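Side-chain contacts in prophenoloxidase b (Marsupenaeus japonicus, PDB 3WKY), which is the inactive hemolymph precursor of a type 3 copper phenoloxidase, an enzyme that probably hydroxylates monophenols and oxidises o-diphenols: residues 14-19 with 130-135; 81-86 with 113-118; 634-639 with 646-651. All blocks are in the same frame, centred on the assembly; numbering follows the deposited sequence.

Contact 1. Residues 14-19 with 130-135; sequences LFYLPY and DTPPLP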
loop_
_atom_site.group_PDB
_atom_site.type_symbol
_atom_site.label_atom_id
_atom_site.label_comp_id
_atom_site.label_asym_id
_atom_site.label_seq_id
_atom_site.Cartn_x
_atom_site.Cartn_y
_atom_site.Cartn_z
ATOM N N LEU A 14 -51.626 21.347 -11.968
ATOM C CA LEU A 14 -51.136 21.015 -10.633
ATOM C C LEU A 14 -49.630 20.750 -10.635
ATOM O O LEU A 14 -48.986 20.830 -9.594
ATOM C CB LEU A 14 -51.869 19.795 -10.089
ATOM C CG LEU A 14 -53.393 19.842 -10.190
ATOM C CD1 LEU A 14 -53.981 18.454 -9.987
ATOM C CD2 LEU A 14 -53.963 20.809 -9.182
ATOM N N PHE A 15 -49.083 20.429 -11.805
ATOM C CA PHE A 15 -47.652 20.158 -11.952
ATOM C C PHE A 15 -46.852 21.454 -11.963
ATOM O O PHE A 15 -45.634 21.441 -11.760
ATOM C CB PHE A 15 -47.383 19.431 -13.278
ATOM C CG PHE A 15 -47.883 18.002 -13.328
ATOM C CD1 PHE A 15 -49.200 17.716 -13.682
ATOM C CD2 PHE A 15 -47.016 16.939 -13.080
ATOM C CE1 PHE A 15 -49.652 16.402 -13.750
ATOM C CE2 PHE A 15 -47.460 15.618 -13.150
ATOM C CZ PHE A 15 -48.781 15.346 -13.483
ATOM N N TYR A 16 -47.530 22.573 -12.216
ATOM C CA TYR A 16 -46.839 23.843 -12.465
ATOM C C TYR A 16 -46.345 24.571 -11.209
ATOM O O TYR A 16 -46.863 24.360 -10.114
ATOM C CB TYR A 16 -47.718 24.777 -13.301
ATOM C CG TYR A 16 -47.925 24.286 -14.712
ATOM C CD1 TYR A 16 -47.158 23.244 -15.219
ATOM C CD2 TYR A 16 -48.881 24.859 -15.538
ATOM C CE1 TYR A 16 -47.339 22.781 -16.508
ATOM C CE2 TYR A 16 -49.067 24.404 -16.834
ATOM C CZ TYR A 16 -48.291 23.361 -17.310
ATOM O OH TYR A 16 -48.464 22.895 -18.593
ATOM N N LEU A 17 -45.331 25.417 -11.405
ATOM C CA LEU A 17 -44.719 26.213 -10.337
ATOM C C LEU A 17 -44.575 25.446 -9.018
ATOM O O LEU A 17 -45.102 25.874 -7.994
ATOM C CB LEU A 17 -45.532 27.499 -10.115
ATOM C CG LEU A 17 -45.792 28.359 -11.355
ATOM C CD1 LEU A 17 -46.584 29.617 -10.982
ATOM C CD2 LEU A 17 -44.500 28.736 -12.073
ATOM N N PRO A 18 -43.864 24.299 -9.041
ATOM C CA PRO A 18 -43.854 23.418 -7.867
ATOM C C PRO A 18 -43.151 24.004 -6.639
ATOM O O PRO A 18 -43.367 23.500 -5.535
ATOM C CB PRO A 18 -43.119 22.161 -8.375
ATOM C CG PRO A 18 -42.289 22.638 -9.520
ATOM C CD PRO A 18 -43.088 23.739 -10.168
ATOM N N TYR A 19 -42.328 25.035 -6.818
ATOM C CA TYR A 19 -41.655 25.645 -5.671
ATOM C C TYR A 19 -42.439 26.826 -5.102
ATOM O O TYR A 19 -42.010 27.445 -4.126
ATOM C CB TYR A 19 -40.255 26.116 -6.048
ATOM C CG TYR A 19 -39.321 25.010 -6.485
ATOM C CD1 TYR A 19 -38.693 24.193 -5.551
ATOM C CD2 TYR A 19 -39.055 24.794 -7.831
ATOM C CE1 TYR A 19 -37.830 23.183 -5.952
ATOM C CE2 TYR A 19 -38.193 23.795 -8.240
ATOM C CZ TYR A 19 -37.582 22.994 -7.296
ATOM O OH TYR A 19 -36.721 22.001 -7.710
ATOM N N ASP A 130 -50.364 12.579 -21.236
ATOM C CA ASP A 130 -50.934 13.889 -20.936
ATOM C C ASP A 130 -50.204 14.617 -19.800
ATOM O O ASP A 130 -50.585 15.728 -19.433
ATOM C CB ASP A 130 -52.421 13.757 -20.584
ATOM C CG ASP A 130 -53.255 13.267 -21.758
ATOM O OD1 ASP A 130 -52.934 13.649 -22.897
ATOM O OD2 ASP A 130 -54.216 12.499 -21.540
ATOM N N THR A 131 -49.172 13.997 -19.230
ATOM C CA THR A 131 -48.378 14.696 -18.219
ATOM C C THR A 131 -47.469 15.694 -18.924
ATOM O O THR A 131 -47.059 15.464 -20.058
ATOM C CB THR A 131 -47.539 13.732 -17.352
ATOM O OG1 THR A 131 -46.659 12.978 -18.190
ATOM C CG2 THR A 131 -48.433 12.783 -16.590
ATOM N N PRO A 132 -47.153 16.820 -18.264
ATOM C CA PRO A 132 -46.241 17.773 -18.907
ATOM C C PRO A 132 -44.839 17.180 -18.987
ATOM O O PRO A 132 -44.513 16.335 -18.151
ATOM C CB PRO A 132 -46.245 18.969 -17.949
ATOM C CG PRO A 132 -46.681 18.405 -16.627
ATOM C CD PRO A 132 -47.635 17.296 -16.953
ATOM N N PRO A 133 -44.036 17.606 -19.976
ATOM C CA PRO A 133 -42.637 17.170 -20.054
ATOM C C PRO A 133 -41.930 17.583 -18.774
ATOM O O PRO A 133 -42.114 18.718 -18.316
ATOM C CB PRO A 133 -42.075 17.981 -21.228
ATOM C CG PRO A 133 -43.283 18.329 -22.058
ATOM C CD PRO A 133 -44.391 18.534 -21.065
ATOM N N LEU A 134 -41.148 16.684 -18.194
ATOM C CA LEU A 134 -40.494 16.997 -16.928
ATOM C C LEU A 134 -39.607 18.256 -16.941
ATOM O O LEU A 134 -39.605 19.008 -15.967
ATOM C CB LEU A 134 -39.735 15.775 -16.395
ATOM C CG LEU A 134 -39.216 15.856 -14.958
ATOM C CD1 LEU A 134 -40.345 16.082 -13.945
ATOM C CD2 LEU A 134 -38.476 14.562 -14.647
ATOM N N PRO A 135 -38.854 18.501 -18.034
ATOM C CA PRO A 135 -38.040 19.723 -17.978
ATOM C C PRO A 135 -38.840 21.026 -17.921
ATOM O O PRO A 135 -38.291 22.021 -17.462
ATOM C CB PRO A 135 -37.221 19.663 -19.271
ATOM C CG PRO A 135 -37.111 18.199 -19.567
ATOM C CD PRO A 135 -38.451 17.631 -19.157
#
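F15 and P132 mark the nearest approach of the two backbones, with CA atoms 7.5 Å apart, where the irregular loop after helix 9-12 passes the proline-rich run leading into helix 134-137. The F15 ring turns one face to the P132 pyrrolidine. P132 CD sits 3.7 Å from the centroid of that ring and only 12° off its normal, a CH-pi contact over the centre, while P132 CG reaches 3.5 Å from F15 CG at the root of the ring. CG of F15 is anti to the carbonyl carbon (chi1 -70°), which brings the ring face against the pyrrolidine. At the far end F15 CZ lies 4.0 Å from T131 CG2, approached obliquely. Y16 adds a looser touch, its ring edge at CE1 standing 4.2 Å from P132 CB. With F15 cut back to an alanine here, P132 CD is likely to lose its aromatic partner and a gap to open beside T131. T131 OG1 is hydrogen-bonded to the carbonyl of P128, and F15 also meets Y117 edge-to-face and Y120 on helix 109-122. With only carbon-carbon contacts between the two segments, their cohesion rests on fit and burial.

Contact 2. Residues 81-86 with 113-118; sequences KDLSKV and LAALYH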
loop_
_atom_site.group_PDB
_atom_site.type_symbol
_atom_site.label_atom_id
_atom_site.label_comp_id
_atom_site.label_asym_id
_atom_site.label_seq_id
_atom_site.Cartn_x
_atom_site.Cartn_y
_atom_site.Cartn_z
ATOM N N LYS A 81 -45.408 6.548 -2.401
ATOM C CA LYS A 81 -46.414 5.499 -2.507
ATOM C C LYS A 81 -47.649 5.854 -1.669
ATOM O O LYS A 81 -48.788 5.646 -2.102
ATOM C CB LYS A 81 -45.838 4.171 -2.035
ATOM C CG LYS A 81 -46.761 2.977 -2.236
ATOM C CD LYS A 81 -46.153 1.718 -1.620
ATOM C CE LYS A 81 -46.959 0.490 -2.007
ATOM N NZ LYS A 81 -46.399 -0.734 -1.391
ATOM N N ASP A 82 -47.418 6.394 -0.476
ATOM C CA ASP A 82 -48.516 6.751 0.428
ATOM C C ASP A 82 -49.356 7.928 -0.086
ATOM O O ASP A 82 -50.582 7.903 0.020
ATOM C CB ASP A 82 -47.998 7.042 1.842
ATOM C CG ASP A 82 -47.512 5.791 2.562
ATOM O OD1 ASP A 82 -47.702 4.680 2.023
ATOM O OD2 ASP A 82 -46.946 5.923 3.674
ATOM N N LEU A 83 -48.706 8.948 -0.647
ATOM C CA LEU A 83 -49.417 10.084 -1.244
ATOM C C LEU A 83 -50.171 9.688 -2.510
ATOM O O LEU A 83 -51.341 10.042 -2.685
ATOM C CB LEU A 83 -48.460 11.231 -1.564
ATOM C CG LEU A 83 -49.090 12.488 -2.168
ATOM C CD1 LEU A 83 -50.214 13.023 -1.280
ATOM C CD2 LEU A 83 -48.042 13.571 -2.419
ATOM N N SER A 84 -49.504 8.964 -3.402
ATOM C CA SER A 84 -50.148 8.552 -4.643
ATOM C C SER A 84 -51.357 7.664 -4.356
ATOM O O SER A 84 -52.324 7.674 -5.116
ATOM C CB SER A 84 -49.157 7.837 -5.570
ATOM O OG SER A 84 -48.660 6.664 -4.960
ATOM N N LYS A 85 -51.300 6.903 -3.266
ATOM C CA LYS A 85 -52.400 6.014 -2.898
ATOM C C LYS A 85 -53.702 6.800 -2.754
ATOM O O LYS A 85 -54.754 6.377 -3.237
ATOM C CB LYS A 85 -52.087 5.269 -1.598
ATOM C CG LYS A 85 -53.272 4.472 -1.035
ATOM C CD LYS A 85 -52.956 3.871 0.324
ATOM C CE LYS A 85 -54.207 3.310 0.993
ATOM N NZ LYS A 85 -54.791 2.176 0.232
ATOM N N VAL A 86 -53.619 7.957 -2.103
ATOM C CA VAL A 86 -54.781 8.816 -1.925
ATOM C C VAL A 86 -55.252 9.390 -3.259
ATOM O O VAL A 86 -56.453 9.417 -3.528
ATOM C CB VAL A 86 -54.495 9.951 -0.911
ATOM C CG1 VAL A 86 -55.715 10.847 -0.748
ATOM C CG2 VAL A 86 -54.082 9.365 0.427
ATOM N N LEU A 113 -44.741 15.960 -6.946
ATOM C CA LEU A 113 -44.608 15.700 -8.377
ATOM C C LEU A 113 -44.470 14.223 -8.720
ATOM O O LEU A 113 -45.091 13.748 -9.674
ATOM C CB LEU A 113 -43.430 16.483 -8.966
ATOM C CG LEU A 113 -43.647 17.989 -9.023
ATOM C CD1 LEU A 113 -42.407 18.685 -9.526
ATOM C CD2 LEU A 113 -44.847 18.300 -9.928
ATOM N N ALA A 114 -43.656 13.495 -7.960
ATOM C CA ALA A 114 -43.464 12.066 -8.222
ATOM C C ALA A 114 -44.779 11.311 -8.063
ATOM O O ALA A 114 -45.148 10.496 -8.912
ATOM C CB ALA A 114 -42.400 11.489 -7.288
ATOM N N ALA A 115 -45.484 11.593 -6.970
ATOM C CA ALA A 115 -46.785 10.981 -6.703
ATOM C C ALA A 115 -47.796 11.269 -7.824
ATOM O O ALA A 115 -48.577 10.387 -8.211
ATOM C CB ALA A 115 -47.327 11.456 -5.336
ATOM N N LEU A 116 -47.773 12.491 -8.351
ATOM C CA LEU A 116 -48.675 12.877 -9.435
ATOM C C LEU A 116 -48.391 12.099 -10.717
ATOM O O LEU A 116 -49.305 11.570 -11.356
ATOM C CB LEU A 116 -48.564 14.374 -9.728
ATOM C CG LEU A 116 -49.585 15.305 -9.079
ATOM C CD1 LEU A 116 -49.431 16.708 -9.647
ATOM C CD2 LEU A 116 -50.998 14.775 -9.308
ATOM N N TYR A 117 -47.119 12.030 -11.106
ATOM C CA TYR A 117 -46.755 11.272 -12.307
ATOM C C TYR A 117 -47.118 9.803 -12.127
ATOM O O TYR A 117 -47.652 9.172 -13.046
ATOM C CB TYR A 117 -45.258 11.409 -12.624
ATOM C CG TYR A 117 -44.870 12.670 -13.373
ATOM C CD1 TYR A 117 -44.930 12.726 -14.754
ATOM C CD2 TYR A 117 -44.399 13.792 -12.691
ATOM C CE1 TYR A 117 -44.558 13.874 -15.445
ATOM C CE2 TYR A 117 -44.027 14.945 -13.370
ATOM C CZ TYR A 117 -44.109 14.980 -14.742
ATOM O OH TYR A 117 -43.735 16.127 -15.413
ATOM N N HIS A 118 -46.831 9.248 -10.953
ATOM C CA HIS A 118 -47.155 7.844 -10.704
ATOM C C HIS A 118 -48.658 7.613 -10.827
ATOM O O HIS A 118 -49.109 6.575 -11.335
ATOM C CB HIS A 118 -46.691 7.397 -9.318
ATOM C CG HIS A 118 -47.032 5.976 -9.004
ATOM N ND1 HIS A 118 -46.695 4.923 -9.836
ATOM C CD2 HIS A 118 -47.680 5.422 -7.951
ATOM C CE1 HIS A 118 -47.117 3.793 -9.306
ATOM N NE2 HIS A 118 -47.718 4.066 -8.157
#
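The imidazole of H118 meets S84 along its edge, and segment 81-86 touches neither ring face. H118 CD2 lies 3.4 Å from S84 OG and 3.7 Å from S84 CB, both close to the ring plane. The first of these is a carbon-oxygen contact, not a hydrogen bond. CG of H118 stands anti to its backbone N (chi1 179°), which carries the ring across to helix 74-89, while a hydrogen bond from ND1 to the carbonyl of L204 helps to set how the ring is turned. S84 OG turns back over its own helix, where the carbonyls of V80 and K81 both lie within range of its single proton. Beside this pair, A115 CB fits against the L83 branch, with L83 CD2 at 3.7 Å, and the S84 and A115 CB atoms are 4.1 Å apart. The small side chains of S84 and A115 allow their CA atoms to come within 4.6 Å, and the local axes to within 8.5 Å. The signed crossing angle of -50° is consistent with ridges-into-grooves packing of the class using residues four apart, L83 and F87 both bordering A115, and the pair belongs to the all-alpha domain of the arthropod hemocyanin fold.

Contact 3. Residues 634-639 with 646-651; sequences YPLERR and EDFVDE. With EDO (1,2-ethanediol), chain N.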
loop_
_atom_site.group_PDB
_atom_site.type_symbol
_atom_site.label_atom_id
_atom_site.label_comp_id
_atom_site.label_asym_id
_atom_site.label_seq_id
_atom_site.Cartn_x
_atom_site.Cartn_y
_atom_site.Cartn_z
ATOM N N TYR A 634 -35.293 -11.880 -26.455
ATOM C CA TYR A 634 -35.178 -13.166 -27.142
ATOM C C TYR A 634 -34.959 -12.921 -28.627
ATOM O O TYR A 634 -35.556 -12.005 -29.198
ATOM C CB TYR A 634 -36.453 -13.984 -26.904
ATOM C CG TYR A 634 -36.766 -15.065 -27.934
ATOM C CD1 TYR A 634 -37.530 -14.780 -29.054
ATOM C CD2 TYR A 634 -36.349 -16.380 -27.741
ATOM C CE1 TYR A 634 -37.843 -15.770 -29.980
ATOM C CE2 TYR A 634 -36.658 -17.380 -28.675
ATOM C CZ TYR A 634 -37.407 -17.062 -29.780
ATOM O OH TYR A 634 -37.723 -18.049 -30.714
ATOM N N PRO A 635 -34.085 -13.720 -29.258
ATOM C CA PRO A 635 -33.346 -14.848 -28.684
ATOM C C PRO A 635 -31.911 -14.478 -28.288
ATOM O O PRO A 635 -31.116 -15.369 -27.988
ATOM C CB PRO A 635 -33.286 -15.818 -29.864
ATOM C CG PRO A 635 -33.147 -14.913 -31.054
ATOM C CD PRO A 635 -33.883 -13.627 -30.718
ATOM N N LEU A 636 -31.600 -13.186 -28.269
ATOM C CA LEU A 636 -30.214 -12.740 -28.177
ATOM C C LEU A 636 -29.770 -12.391 -26.746
ATOM O O LEU A 636 -28.991 -11.459 -26.546
ATOM C CB LEU A 636 -29.988 -11.546 -29.105
ATOM C CG LEU A 636 -30.294 -11.863 -30.580
ATOM C CD1 LEU A 636 -30.103 -10.618 -31.429
ATOM C CD2 LEU A 636 -29.404 -12.997 -31.067
ATOM N N GLU A 637 -30.271 -13.137 -25.764
ATOM C CA GLU A 637 -29.750 -13.019 -24.402
ATOM C C GLU A 637 -29.298 -14.370 -23.858
ATOM O O GLU A 637 -28.988 -14.484 -22.675
ATOM C CB GLU A 637 -30.769 -12.357 -23.456
ATOM C CG GLU A 637 -32.239 -12.533 -23.870
ATOM C CD GLU A 637 -32.701 -13.972 -23.806
ATOM O OE1 GLU A 637 -32.746 -14.633 -24.876
ATOM O OE2 GLU A 637 -33.052 -14.441 -22.698
ATOM N N ARG A 638 -29.231 -15.391 -24.713
ATOM C CA ARG A 638 -28.699 -16.684 -24.270
ATOM C C ARG A 638 -27.451 -17.096 -25.034
ATOM O O ARG A 638 -27.226 -16.672 -26.166
ATOM C CB ARG A 638 -29.736 -17.820 -24.395
ATOM C CG ARG A 638 -30.841 -17.784 -23.351
ATOM C CD ARG A 638 -31.542 -19.127 -23.212
ATOM N NE ARG A 638 -32.869 -18.973 -22.617
ATOM C CZ ARG A 638 -33.760 -19.954 -22.508
ATOM N NH1 ARG A 638 -33.462 -21.182 -22.930
ATOM N NH2 ARG A 638 -34.948 -19.704 -21.986
ATOM N N ARG A 639 -26.663 -17.968 -24.419
ATOM C CA ARG A 639 -25.484 -18.479 -25.089
ATOM C C ARG A 639 -25.892 -19.432 -26.212
ATOM O O ARG A 639 -27.018 -19.954 -26.235
ATOM C CB ARG A 639 -24.565 -19.187 -24.099
ATOM C CG ARG A 639 -25.147 -20.452 -23.514
ATOM C CD ARG A 639 -24.310 -20.898 -22.319
ATOM N NE ARG A 639 -24.172 -22.348 -22.264
ATOM C CZ ARG A 639 -24.887 -23.143 -21.476
ATOM N NH1 ARG A 639 -25.796 -22.635 -20.654
ATOM N NH2 ARG A 639 -24.683 -24.454 -21.505
ATOM N N GLU A 646 -23.115 -14.535 -37.450
ATOM C CA GLU A 646 -23.281 -15.050 -38.817
ATOM C C GLU A 646 -23.641 -16.543 -38.832
ATOM O O GLU A 646 -24.613 -16.952 -39.491
ATOM C CB GLU A 646 -22.011 -14.790 -39.639
ATOM C CG GLU A 646 -21.739 -13.308 -39.930
ATOM C CD GLU A 646 -20.964 -12.574 -38.826
ATOM O OE1 GLU A 646 -20.814 -13.100 -37.699
ATOM O OE2 GLU A 646 -20.500 -11.444 -39.095
ATOM N N ASP A 647 -22.864 -17.357 -38.118
ATOM C CA ASP A 647 -23.132 -18.794 -38.032
ATOM C C ASP A 647 -24.488 -19.067 -37.401
ATOM O O ASP A 647 -25.211 -19.972 -37.819
ATOM C CB ASP A 647 -22.050 -19.524 -37.225
ATOM C CG ASP A 647 -20.738 -19.662 -37.976
ATOM O OD1 ASP A 647 -20.685 -19.323 -39.181
ATOM O OD2 ASP A 647 -19.758 -20.124 -37.355
ATOM N N PHE A 648 -24.824 -18.291 -36.377
ATOM C CA PHE A 648 -26.103 -18.442 -35.686
ATOM C C PHE A 648 -27.278 -18.221 -36.632
ATOM O O PHE A 648 -28.199 -19.029 -36.694
ATOM C CB PHE A 648 -26.167 -17.436 -34.531
ATOM C CG PHE A 648 -27.444 -17.488 -33.730
ATOM C CD1 PHE A 648 -27.670 -18.516 -32.828
ATOM C CD2 PHE A 648 -28.395 -16.480 -33.850
ATOM C CE1 PHE A 648 -28.845 -18.569 -32.074
ATOM C CE2 PHE A 648 -29.571 -16.518 -33.096
ATOM C CZ PHE A 648 -29.792 -17.566 -32.206
ATOM N N VAL A 649 -27.236 -17.126 -37.378
ATOM C CA VAL A 649 -28.339 -16.726 -38.248
ATOM C C VAL A 649 -28.468 -17.685 -39.438
ATOM O O VAL A 649 -29.569 -17.960 -39.931
ATOM C CB VAL A 649 -28.116 -15.267 -38.723
ATOM C CG1 VAL A 649 -28.939 -14.932 -39.937
ATOM C CG2 VAL A 649 -28.404 -14.278 -37.580
ATOM N N ASP A 650 -27.327 -18.196 -39.892
ATOM C CA ASP A 650 -27.295 -19.083 -41.065
ATOM C C ASP A 650 -27.991 -20.418 -40.809
ATOM O O ASP A 650 -28.432 -21.097 -41.744
ATOM C CB ASP A 650 -25.848 -19.321 -41.510
ATOM C CG ASP A 650 -25.268 -18.142 -42.265
ATOM O OD1 ASP A 650 -26.045 -17.246 -42.664
ATOM O OD2 ASP A 650 -24.035 -18.122 -42.476
ATOM N N GLU A 651 -28.087 -20.795 -39.540
ATOM C CA GLU A 651 -28.774 -22.018 -39.132
ATOM C C GLU A 651 -30.302 -21.906 -39.260
ATOM O O GLU A 651 -31.003 -22.916 -39.321
ATOM C CB GLU A 651 -28.379 -22.368 -37.683
ATOM C CG GLU A 651 -28.967 -23.660 -37.130
ATOM C CD GLU A 651 -28.407 -24.908 -37.797
ATOM O OE1 GLU A 651 -27.394 -24.805 -38.526
ATOM O OE2 GLU A 651 -28.981 -25.999 -37.584
HETATM C C1 EDO N . -23.226 -23.638 -25.398
HETATM O O1 EDO N . -23.923 -24.164 -24.254
HETATM C C2 EDO N . -22.022 -22.837 -24.905
HETATM O O2 EDO N . -22.068 -21.484 -25.385
#
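F648 reaches from helix 645-650 toward P635 and L636, its side chain bridging backbones whose nearest CA atoms, those of L636 and F648, are 10.3 Å apart. Its CB starts 6.5 Å from L636 CD2. CG, anti to the backbone N (chi1 -180°), has closed to 5.6 Å from the same L636 CD2. Along the CD2 branch of the ring the approach continues until CE2 stands 4.1 Å from L636 CD2, coming in obliquely. The same CE2 meets P635 CG at 4.4 Å, this time at the ring edge and near its plane. CZ, the tip of the ring, stands as near to P635 CG as CE2 does, so the CE2-CZ side of the phenyl faces the proline. These are loose apolar contacts.

The setting is the Ig-like domain of the hemocyanin family, where this short helix precedes strand 655-664 and the loop 634-639 packs against it through P635 and L636. L636 also touches F593 on strand 588-598, F648 touches M655 on strand 655-664, and L419 of helix 416-419 covers both P635 and F648.

A cis peptide bond joins Y634 to P635 and folds the proline back over its neighbour: P635 CB sits 3.7 Å above the plane of the Y634 ring, offset toward the rim. Further along the loop, R639 turns to a bound 1,2-ethanediol, most likely a crystallisation additive. R639 NE lies 2.7 Å from ethanediol O1, and NH2 reaches the same oxygen; both bonds are strongly bent and weak. R639 is modelled in two positions, so this pairing is doubtful. The diol is also hydrogen-bonded to the carbonyls of S640 and of G515 in the second subunit.

All three contacts are buried; contacts 1 and 3 are apolar, while contact 2 mixes apolar and polar atoms. Contacts 1 and 2 are neighbours, their centres 14 Å apart, with contact 2 nested inside the chain loop that contact 1 closes. Y117 of helix 109-122 joins them: Y117 OH lies 2.9 Å from P132 O, a probable hydrogen bond. Contact 3 lies on the opposite side of the chain's centre, its own centre 44 and 42 Å from those of contacts 1 and 2, and shares no element with them. Contact 1 rests on a proline over an aromatic face, contact 2 on small residues between crossing helices, and contact 3, with the least buried area, on one side of a phenyl ring beside solvent-exposed helix residues.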